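Local coordinates for Non-ribosomal peptide synthetase (Streptomyces halstedii, PDB 3WV4), which is the N-terminal part of a non-ribosomal peptide synthetase and belongs to the AMP-binding enzyme family of the ANL clan, at residues 101-106 against 147-152; 95-100 against 140-145. All blocks are in the same frame, centred on the assembly; numbering follows the deposited sequence.

Interaction 1: residues 101-106 against 147-152; sequences QLPNIR and IAEDET
The L102 side chain sends its two methyls to different parts of 147-152. CG lies anti to the carbonyl carbon (chi1 -67°), and from there CD2 rests against the backbone, 3.5 Å from A148 O; the L102 and I147 side chains cross obliquely, L102 CD1 coming to 4.2 Å from I147 CG2. One residue on, the ring of P103 is met by E149, whose chain runs extended with CG anti to the backbone N (chi1 176°). It crosses the proline obliquely, meeting CG and CD, with E149 OE1 3.5 Å from P103 CG. The backbones are tied by a nearly straight hydrogen bond, Q101 N to I147 O, 2.8 Å long and almost along the C=O axis. One step further Q101 O and E149 N do not bond directly; a water bridges them, donating to Q101 O and, at 2.9 Å, to Q101 OE1, and accepting from E149 N. Q101 is thereby held at both branches, since NE2 bonds N126 O. Beyond L102 and E149 the chains diverge, and D150 caps helix 151-160, OD1 accepting from A153 N. Such splaying is characteristic of the C-terminal ends of neighbouring parallel strands in an alpha/beta fold.

Interaction 2: residues 95-100 against 140-145; sequences GERIVV and DADPRL
The R97 guanidinium carries over one face, offset toward its rim, a water that accepts from R97 N and donates to D142 O; at its edge, in plane, lies A141 O. This turn ends helix 131-141 of the beta-alpha-beta crossover from strand 121-124 to strand 145-148, with strand 97-101 between them. The arginine bends at chi2 and chi3, bringing R97 NE 3.0 Å from A141 O, nearly along the C=O axis. R97 NH2 makes a weak bond to D142 O and a salt bridge to D142 OD2 (3.4 Å), with planes 52° apart; that carboxylate also pairs with R403. The straight bond to A141 O, with the weaker one to D142 O and the bent one from NH1 to G95 O, limits rotation at the helix C-terminus, where the charge would suit the helix dipole. E96 and R144 cross obliquely: E96 OE2 lies over one face of the R144 guanidinium, and E96 OE1, 3.2 Å from R144 NE, stands well out of its plane, so charge alone links them; OE1 accepts from A93 N, and R144 NH2 bonds G91 O. V99 CG2 packs on P143 CG at 3.8 Å and on A141 CB, and I98 CG2 lies alongside L145 CD1. Two backbone bonds join the chains, V99 N to L145 O at 3.2 Å and R144 N to R97 O at 2.8 Å, both donors in the plane of their acceptor carbonyl.

Both interactions lie between the same neighbouring strands, 97-101 and 145-148, of a four-stranded parallel sheet ordered 121-124, 97-101, 145-148, 165-167, and their centres are 16 Å apart. Interaction 2 is at the start of the two strands, and interaction 1 at their ends. Along the chain the segments alternate, 95-100, 101-106, 140-145, 147-152, so each strand passes directly from one contact to the other. They touch where I147 N approaches V99 O at 2.7 Å, a probable hydrogen bond, consistent with a single parallel register for the pair. The chain between runs through helix 106-116, strand 121-124 and helix 131-141, both helices reaching into the segments, and the crossover from 121-124 completes the connection.

Interaction 1: residues 101-106 against 147-152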
loop_
_atom_site.group_PDB
_atom_site.type_symbol
_atom_site.label_atom_id
_atom_site.label_comp_id
_atom_site.label_asym_id
_atom_site.label_seq_id
_atom_site.Cartn_x
_atom_site.Cartn_y
_atom_site.Cartn_z
ATOM N N GLN A 101 12.646 -6.750 5.116
ATOM C CA GLN A 101 12.383 -7.766 4.097
ATOM C C GLN A 101 11.675 -8.924 4.722
ATOM O O GLN A 101 12.294 -9.872 5.217
ATOM C CB GLN A 101 13.675 -8.269 3.464
ATOM C CG GLN A 101 13.427 -9.155 2.249
ATOM C CD GLN A 101 14.703 -9.668 1.619
ATOM O OE1 GLN A 101 15.574 -10.171 2.319
ATOM N NE2 GLN A 101 14.804 -9.585 0.303
ATOM N N LEU A 102 10.364 -8.850 4.694
ATOM C CA LEU A 102 9.530 -9.752 5.425
ATOM C C LEU A 102 8.329 -10.122 4.622
ATOM O O LEU A 102 7.892 -9.337 3.782
ATOM C CB LEU A 102 9.034 -9.081 6.718
ATOM C CG LEU A 102 10.031 -8.761 7.807
ATOM C CD1 LEU A 102 9.261 -8.188 8.969
ATOM C CD2 LEU A 102 10.717 -10.030 8.248
ATOM N N PRO A 103 7.779 -11.310 4.907
ATOM C CA PRO A 103 6.586 -11.749 4.254
ATOM C C PRO A 103 5.339 -11.103 4.900
ATOM O O PRO A 103 5.469 -10.254 5.765
ATOM C CB PRO A 103 6.578 -13.279 4.518
ATOM C CG PRO A 103 7.222 -13.380 5.863
ATOM C CD PRO A 103 8.272 -12.304 5.885
ATOM N N ASN A 104 4.179 -11.515 4.411
ATOM C CA ASN A 104 2.869 -11.133 4.902
ATOM C C ASN A 104 2.509 -11.780 6.205
ATOM O O ASN A 104 1.714 -12.739 6.240
ATOM C CB ASN A 104 1.784 -11.481 3.886
ATOM C CG ASN A 104 1.571 -10.373 2.857
ATOM O OD1 ASN A 104 2.391 -9.453 2.716
ATOM N ND2 ASN A 104 0.449 -10.478 2.105
ATOM N N ILE A 105 3.028 -11.192 7.284
ATOM C CA ILE A 105 2.727 -11.662 8.610
ATOM C C ILE A 105 2.429 -10.466 9.508
ATOM O O ILE A 105 2.851 -9.336 9.195
ATOM C CB ILE A 105 3.867 -12.541 9.168
ATOM C CG1 ILE A 105 5.191 -11.795 9.206
ATOM C CG2 ILE A 105 4.072 -13.765 8.301
ATOM C CD1 ILE A 105 6.343 -12.613 9.795
ATOM N N ARG A 106 1.695 -10.719 10.591
ATOM C CA ARG A 106 1.307 -9.669 11.513
ATOM C C ARG A 106 2.461 -8.793 11.971
ATOM O O ARG A 106 2.342 -7.595 12.069
ATOM C CB ARG A 106 0.647 -10.333 12.715
ATOM C CG ARG A 106 -0.773 -10.794 12.456
ATOM C CD ARG A 106 -1.243 -11.694 13.574
ATOM N NE ARG A 106 -0.419 -12.889 13.605
ATOM C CZ ARG A 106 -0.212 -13.620 14.678
ATOM N NH1 ARG A 106 -0.812 -13.303 15.794
ATOM N NH2 ARG A 106 0.559 -14.696 14.606
ATOM N N ILE A 147 15.975 -5.623 8.779
ATOM C CA ILE A 147 15.236 -6.721 9.372
ATOM C C ILE A 147 14.940 -7.770 8.328
ATOM O O ILE A 147 14.351 -7.450 7.274
ATOM C CB ILE A 147 13.948 -6.199 10.017
ATOM C CG1 ILE A 147 14.341 -5.312 11.190
ATOM C CG2 ILE A 147 13.078 -7.363 10.481
ATOM C CD1 ILE A 147 13.273 -4.402 11.654
ATOM N N ALA A 148 15.290 -9.018 8.637
ATOM C CA ALA A 148 15.168 -10.155 7.718
ATOM C C ALA A 148 14.146 -11.142 8.246
ATOM O O ALA A 148 13.807 -11.142 9.426
ATOM C CB ALA A 148 16.527 -10.862 7.581
ATOM N N GLU A 149 13.757 -12.051 7.383
ATOM C CA GLU A 149 12.734 -13.012 7.646
ATOM C C GLU A 149 13.169 -14.177 8.575
ATOM O O GLU A 149 12.351 -14.764 9.240
ATOM C CB GLU A 149 12.275 -13.580 6.290
ATOM C CG GLU A 149 11.246 -14.698 6.375
ATOM C CD GLU A 149 10.793 -15.158 5.019
ATOM O OE1 GLU A 149 9.696 -15.739 4.952
ATOM O OE2 GLU A 149 11.509 -14.906 4.034
ATOM N N ASP A 150 14.431 -14.566 8.510
ATOM C CA ASP A 150 14.941 -15.719 9.248
ATOM C C ASP A 150 16.436 -15.632 9.202
ATOM O O ASP A 150 16.982 -14.701 8.623
ATOM C CB ASP A 150 14.429 -17.054 8.710
ATOM C CG ASP A 150 14.862 -17.334 7.269
ATOM O OD1 ASP A 150 15.901 -16.866 6.812
ATOM O OD2 ASP A 150 14.158 -18.063 6.563
ATOM N N GLU A 151 17.121 -16.586 9.808
ATOM C CA GLU A 151 18.584 -16.499 9.891
ATOM C C GLU A 151 19.273 -16.724 8.558
ATOM O O GLU A 151 20.289 -16.102 8.266
ATOM C CB GLU A 151 19.146 -17.461 10.962
ATOM C CG GLU A 151 18.988 -16.919 12.372
ATOM C CD GLU A 151 19.687 -15.576 12.585
ATOM O OE1 GLU A 151 20.764 -15.322 11.965
ATOM O OE2 GLU A 151 19.177 -14.783 13.395
ATOM N N THR A 152 18.728 -17.605 7.744
ATOM C CA THR A 152 19.318 -17.845 6.429
ATOM C C THR A 152 19.247 -16.526 5.641
ATOM O O THR A 152 20.245 -16.058 5.098
ATOM C CB THR A 152 18.698 -19.068 5.690
ATOM O OG1 THR A 152 17.318 -19.215 6.034
ATOM C CG2 THR A 152 19.422 -20.353 6.083
HETATM O O HOH W 1 14.355 -11.560 4.584
#

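Interaction 2: residues 95-100 against 140-145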
loop_
_atom_site.group_PDB
_atom_site.type_symbol
_atom_site.label_atom_id
_atom_site.label_comp_id
_atom_site.label_asym_id
_atom_site.label_seq_id
_atom_site.Cartn_x
_atom_site.Cartn_y
_atom_site.Cartn_z
ATOM N N GLY A 95 13.587 10.176 11.368
ATOM C CA GLY A 95 14.132 10.489 10.043
ATOM C C GLY A 95 15.029 9.418 9.482
ATOM O O GLY A 95 15.295 9.394 8.291
ATOM N N GLU A 96 15.483 8.507 10.338
ATOM C CA GLU A 96 16.406 7.448 9.905
ATOM C C GLU A 96 15.592 6.331 9.302
ATOM O O GLU A 96 14.406 6.178 9.633
ATOM C CB GLU A 96 17.267 6.959 11.077
ATOM C CG GLU A 96 18.154 8.077 11.657
ATOM C CD GLU A 96 19.241 7.563 12.599
ATOM O OE1 GLU A 96 18.918 6.808 13.554
ATOM O OE2 GLU A 96 20.425 7.909 12.368
ATOM N N ARG A 97 16.225 5.553 8.423
ATOM C CA ARG A 97 15.550 4.492 7.713
ATOM C C ARG A 97 15.817 3.132 8.346
ATOM O O ARG A 97 16.895 2.894 8.921
ATOM C CB ARG A 97 15.983 4.424 6.233
ATOM C CG ARG A 97 15.411 5.473 5.271
ATOM C CD ARG A 97 15.959 6.864 5.511
ATOM N NE ARG A 97 17.428 6.889 5.426
ATOM C CZ ARG A 97 18.200 7.786 6.016
ATOM N NH1 ARG A 97 17.660 8.762 6.704
ATOM N NH2 ARG A 97 19.523 7.721 5.881
ATOM N N ILE A 98 14.837 2.233 8.195
ATOM C CA ILE A 98 15.046 0.814 8.410
ATOM C C ILE A 98 14.553 0.069 7.184
ATOM O O ILE A 98 13.498 0.375 6.648
ATOM C CB ILE A 98 14.366 0.286 9.673
ATOM C CG1 ILE A 98 12.839 0.347 9.590
ATOM C CG2 ILE A 98 14.844 1.084 10.873
ATOM C CD1 ILE A 98 12.167 -0.254 10.816
ATOM N N VAL A 99 15.357 -0.875 6.737
ATOM C CA VAL A 99 14.992 -1.742 5.664
ATOM C C VAL A 99 14.472 -3.059 6.188
ATOM O O VAL A 99 15.084 -3.674 7.079
ATOM C CB VAL A 99 16.213 -2.072 4.780
ATOM C CG1 VAL A 99 15.879 -3.231 3.867
ATOM C CG2 VAL A 99 16.577 -0.869 3.932
ATOM N N VAL A 100 13.380 -3.512 5.594
ATOM C CA VAL A 100 12.594 -4.572 6.138
ATOM C C VAL A 100 12.254 -5.485 4.989
ATOM O O VAL A 100 11.662 -5.028 3.990
ATOM C CB VAL A 100 11.291 -3.997 6.749
ATOM C CG1 VAL A 100 10.447 -5.109 7.304
ATOM C CG2 VAL A 100 11.615 -2.989 7.837
ATOM N N ASP A 140 21.330 2.729 -1.340
ATOM C CA ASP A 140 20.563 3.945 -1.691
ATOM C C ASP A 140 19.672 4.383 -0.481
ATOM O O ASP A 140 19.606 5.565 -0.146
ATOM C CB ASP A 140 19.710 3.728 -2.917
ATOM C CG ASP A 140 19.056 5.024 -3.399
ATOM O OD1 ASP A 140 19.811 5.827 -3.949
ATOM O OD2 ASP A 140 17.815 5.232 -3.205
ATOM N N ALA A 141 19.068 3.413 0.220
ATOM C CA ALA A 141 18.188 3.722 1.369
ATOM C C ALA A 141 18.965 4.232 2.519
ATOM O O ALA A 141 18.451 5.022 3.365
ATOM C CB ALA A 141 17.436 2.485 1.799
ATOM N N ASP A 142 20.197 3.743 2.630
ATOM C CA ASP A 142 21.099 4.225 3.671
ATOM C C ASP A 142 20.474 4.082 5.075
ATOM O O ASP A 142 20.403 5.060 5.838
ATOM C CB ASP A 142 21.529 5.682 3.346
ATOM C CG ASP A 142 22.560 6.267 4.328
ATOM O OD1 ASP A 142 23.325 5.503 4.968
ATOM O OD2 ASP A 142 22.557 7.515 4.466
ATOM N N PRO A 143 20.080 2.859 5.458
ATOM C CA PRO A 143 19.372 2.702 6.743
ATOM C C PRO A 143 20.298 2.531 7.943
ATOM O O PRO A 143 21.484 2.475 7.803
ATOM C CB PRO A 143 18.600 1.417 6.545
ATOM C CG PRO A 143 19.554 0.598 5.737
ATOM C CD PRO A 143 20.256 1.562 4.802
ATOM N N ARG A 144 19.693 2.423 9.109
ATOM C CA ARG A 144 20.372 2.258 10.357
ATOM C C ARG A 144 20.531 0.754 10.583
ATOM O O ARG A 144 21.520 0.300 11.135
ATOM C CB ARG A 144 19.454 2.894 11.382
ATOM C CG ARG A 144 20.014 3.165 12.714
ATOM C CD ARG A 144 20.895 4.394 12.781
ATOM N NE ARG A 144 21.121 4.646 14.209
ATOM C CZ ARG A 144 22.274 5.034 14.723
ATOM N NH1 ARG A 144 23.324 5.250 13.934
ATOM N NH2 ARG A 144 22.384 5.200 16.036
ATOM N N LEU A 145 19.569 -0.032 10.096
ATOM C CA LEU A 145 19.533 -1.475 10.316
ATOM C C LEU A 145 18.583 -2.159 9.368
ATOM O O LEU A 145 17.931 -1.525 8.541
ATOM C CB LEU A 145 19.186 -1.814 11.749
ATOM C CG LEU A 145 17.879 -1.300 12.355
ATOM C CD1 LEU A 145 16.725 -2.215 11.991
ATOM C CD2 LEU A 145 18.029 -1.244 13.869
HETATM O O HOH W 2 19.094 5.584 8.103
#